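Local atomic coordinates of choline kinase (Cryptosporidium parvum, PDB entry 3MES), a protein that probably phosphorylates choline, and perhaps ethanolamine, at the expense of ATP. Residues D323-E327 against E328-L332. Sequence-based numbering, arbitrary orientation.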
ATOM      1  N   ASP B 323      11.741  14.869 -15.612  1.00 21.55           N
ATOM      2  CA  ASP B 323      11.327  14.090 -14.451  1.00 21.18           C
ATOM      3  C   ASP B 323      10.030  13.324 -14.693  1.00 20.88           C
ATOM      4  O   ASP B 323       9.672  12.436 -13.916  1.00 20.82           O
ATOM      5  CB  ASP B 323      11.210  14.977 -13.206  1.00 21.28           C
ATOM      6  CG  ASP B 323      12.557  15.247 -12.551  1.00 21.31           C
ATOM      7  OD1 ASP B 323      13.587  14.804 -13.098  1.00 21.57           O
ATOM      8  OD2 ASP B 323      12.588  15.898 -11.485  1.00 21.27           O
ATOM      9  N   TYR B 324       9.319  13.665 -15.763  1.00 20.35           N
ATOM     10  CA  TYR B 324       8.143  12.892 -16.132  1.00 19.92           C
ATOM     11  C   TYR B 324       8.545  11.421 -16.095  1.00 19.84           C
ATOM     12  O   TYR B 324       9.572  11.047 -16.661  1.00 19.86           O
ATOM     13  CB  TYR B 324       7.639  13.283 -17.522  1.00 19.75           C
ATOM     14  CG  TYR B 324       6.313  12.653 -17.873  1.00 19.10           C
ATOM     15  CD1 TYR B 324       5.122  13.206 -17.421  1.00 18.51           C
ATOM     16  CD2 TYR B 324       6.251  11.498 -18.643  1.00 18.28           C
ATOM     17  CE1 TYR B 324       3.906  12.630 -17.727  1.00 17.90           C
ATOM     18  CE2 TYR B 324       5.037  10.914 -18.956  1.00 17.67           C
ATOM     19  CZ  TYR B 324       3.868  11.484 -18.495  1.00 17.67           C
ATOM     20  OH  TYR B 324       2.652  10.913 -18.803  1.00 16.86           O
ATOM     21  N   PRO B 325       7.744  10.584 -15.420  1.00 19.69           N
ATOM     22  CA  PRO B 325       8.119   9.193 -15.163  1.00 19.57           C
ATOM     23  C   PRO B 325       8.416   8.421 -16.443  1.00 19.44           C
ATOM     24  O   PRO B 325       7.704   8.569 -17.436  1.00 19.47           O
ATOM     25  CB  PRO B 325       6.883   8.613 -14.462  1.00 19.61           C
ATOM     26  CG  PRO B 325       5.765   9.541 -14.800  1.00 19.62           C
ATOM     27  CD  PRO B 325       6.390  10.892 -14.930  1.00 19.74           C
ATOM     28  N   CYS B 326       9.466   7.605 -16.411  1.00 19.18           N
ATOM     29  CA  CYS B 326       9.857   6.808 -17.567  1.00 18.93           C
ATOM     30  C   CYS B 326       8.771   5.798 -17.925  1.00 18.83           C
ATOM     31  O   CYS B 326       7.856   5.546 -17.141  1.00 18.72           O
ATOM     32  CB  CYS B 326      11.177   6.084 -17.297  1.00 18.82           C
ATOM     33  SG  CYS B 326      11.067   4.821 -16.008  1.00 18.83           S
ATOM     34  N   GLU B 327       8.884   5.210 -19.110  1.00 18.73           N
ATOM     35  CA  GLU B 327       7.857   4.302 -19.602  1.00 18.62           C
ATOM     36  C   GLU B 327       7.692   3.060 -18.734  1.00 18.37           C
ATOM     37  O   GLU B 327       6.591   2.538 -18.601  1.00 18.40           O
ATOM     38  CB  GLU B 327       8.151   3.887 -21.042  1.00 18.74           C
ATOM     39  CG  GLU B 327       7.007   3.136 -21.686  1.00 19.33           C
ATOM     40  CD  GLU B 327       7.422   2.420 -22.945  1.00 20.06           C
ATOM     41  OE1 GLU B 327       8.636   2.192 -23.126  1.00 20.28           O
ATOM     42  OE2 GLU B 327       6.530   2.081 -23.753  1.00 20.98           O
ATOM     43  N   GLU B 328       8.787   2.577 -18.156  1.00 18.19           N
ATOM     44  CA  GLU B 328       8.718   1.385 -17.325  1.00 18.09           C
ATOM     45  C   GLU B 328       7.935   1.655 -16.044  1.00 18.05           C
ATOM     46  O   GLU B 328       7.039   0.891 -15.685  1.00 18.06           O
ATOM     47  CB  GLU B 328      10.115   0.853 -17.001  1.00 18.10           C
ATOM     48  CG  GLU B 328      10.100  -0.486 -16.278  1.00 18.17           C
ATOM     49  CD  GLU B 328      11.483  -1.072 -16.088  1.00 18.41           C
ATOM     50  OE1 GLU B 328      12.483  -0.349 -16.294  1.00 18.98           O
ATOM     51  OE2 GLU B 328      11.572  -2.263 -15.730  1.00 18.51           O
ATOM     52  N   LEU B 329       8.273   2.746 -15.360  1.00 18.05           N
ATOM     53  CA  LEU B 329       7.555   3.133 -14.151  1.00 18.14           C
ATOM     54  C   LEU B 329       6.064   3.245 -14.432  1.00 18.28           C
ATOM     55  O   LEU B 329       5.240   2.709 -13.691  1.00 18.39           O
ATOM     56  CB  LEU B 329       8.071   4.466 -13.602  1.00 18.08           C
ATOM     57  CG  LEU B 329       7.447   4.849 -12.254  1.00 18.15           C
ATOM     58  CD1 LEU B 329       7.852   3.842 -11.187  1.00 17.53           C
ATOM     59  CD2 LEU B 329       7.823   6.264 -11.833  1.00 17.78           C
ATOM     60  N   ARG B 330       5.727   3.946 -15.509  1.00 18.38           N
ATOM     61  CA  ARG B 330       4.338   4.134 -15.899  1.00 18.57           C
ATOM     62  C   ARG B 330       3.620   2.791 -16.039  1.00 18.73           C
ATOM     63  O   ARG B 330       2.508   2.616 -15.534  1.00 18.76           O
ATOM     64  CB  ARG B 330       4.255   4.944 -17.201  1.00 18.50           C
ATOM     65  CG  ARG B 330       4.507   6.441 -17.025  1.00 18.58           C
ATOM     66  CD  ARG B 330       5.177   7.052 -18.259  1.00 19.03           C
ATOM     67  NE  ARG B 330       4.518   6.638 -19.494  1.00 19.39           N
ATOM     68  CZ  ARG B 330       5.065   6.713 -20.703  1.00 18.87           C
ATOM     69  NH1 ARG B 330       4.379   6.307 -21.761  1.00 18.92           N
ATOM     70  NH2 ARG B 330       6.294   7.186 -20.858  1.00 18.49           N
ATOM     71  N   LYS B 331       4.265   1.841 -16.713  1.00 18.86           N
ATOM     72  CA  LYS B 331       3.683   0.513 -16.926  1.00 18.91           C
ATOM     73  C   LYS B 331       3.470  -0.266 -15.630  1.00 18.75           C
ATOM     74  O   LYS B 331       2.511  -1.025 -15.506  1.00 18.67           O
ATOM     75  CB  LYS B 331       4.547  -0.308 -17.883  1.00 19.04           C
ATOM     76  CG  LYS B 331       4.614   0.267 -19.277  1.00 19.64           C
ATOM     77  CD  LYS B 331       5.074  -0.775 -20.279  1.00 20.82           C
ATOM     78  CE  LYS B 331       5.060  -0.207 -21.689  1.00 21.57           C
ATOM     79  NZ  LYS B 331       5.303  -1.254 -22.722  1.00 22.30           N
ATOM     80  N   LEU B 332       4.374  -0.093 -14.673  1.00 18.72           N
ATOM     81  CA  LEU B 332       4.196  -0.698 -13.360  1.00 18.59           C
ATOM     82  C   LEU B 332       2.966  -0.099 -12.687  1.00 18.37           C
ATOM     83  O   LEU B 332       2.140  -0.814 -12.121  1.00 18.34           O
ATOM     84  CB  LEU B 332       5.437  -0.489 -12.495  1.00 18.72           C
ATOM     85  CG  LEU B 332       6.699  -1.189 -13.001  1.00 19.05           C
ATOM     86  CD1 LEU B 332       7.902  -0.830 -12.139  1.00 19.41           C
ATOM     87  CD2 LEU B 332       6.489  -2.698 -13.042  1.00 19.21           C
TER
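P325 and L329 meet on the buried side of this helix start, with CB of P325 3.6 Å from the CD2 methyl of L329. Y305 lies against both residues and F302 of helix 294-303 against P325, so the apolar pair is closed in from the protein side. The proline ring is also crossed at about a right angle by the aliphatic chain of R330. CD of R330 comes to 3.1 Å from the carbonyl O of P325 and to 3.9 Å from CE2 of Y324; the turn at chi3 (47°) then folds the guanidinium back, one face over E327, near its CA and CG. The hydroxyl of Y324 is hydrogen-bonded to E361 of helix 351-362, which also offers R330 NE a weak, long ion pair. Between these two sides C326 is the N-cap of helix 327-342: with chi1 at 67° its SG turns back over the backbone toward the first helical turn, where it accepts a nearly straight bond from L329 N at 3.5 Å. The first helical turn then follows, R330 N to C326 O at 3.1 Å (170° at the hydrogen) and K331 N to E327 O. Packing is looser toward the carboxylate of the exposed E327. The extended side chains of E327 and K331 run alongside each other in the same direction, yet OE2 of E327 and NZ of K331 are 3.7 Å apart, a long salt bridge. E328 also points away from the turn, and its OE2 is hydrogen-bonded to S349 of the second subunit, which places the cap at the dimer interface.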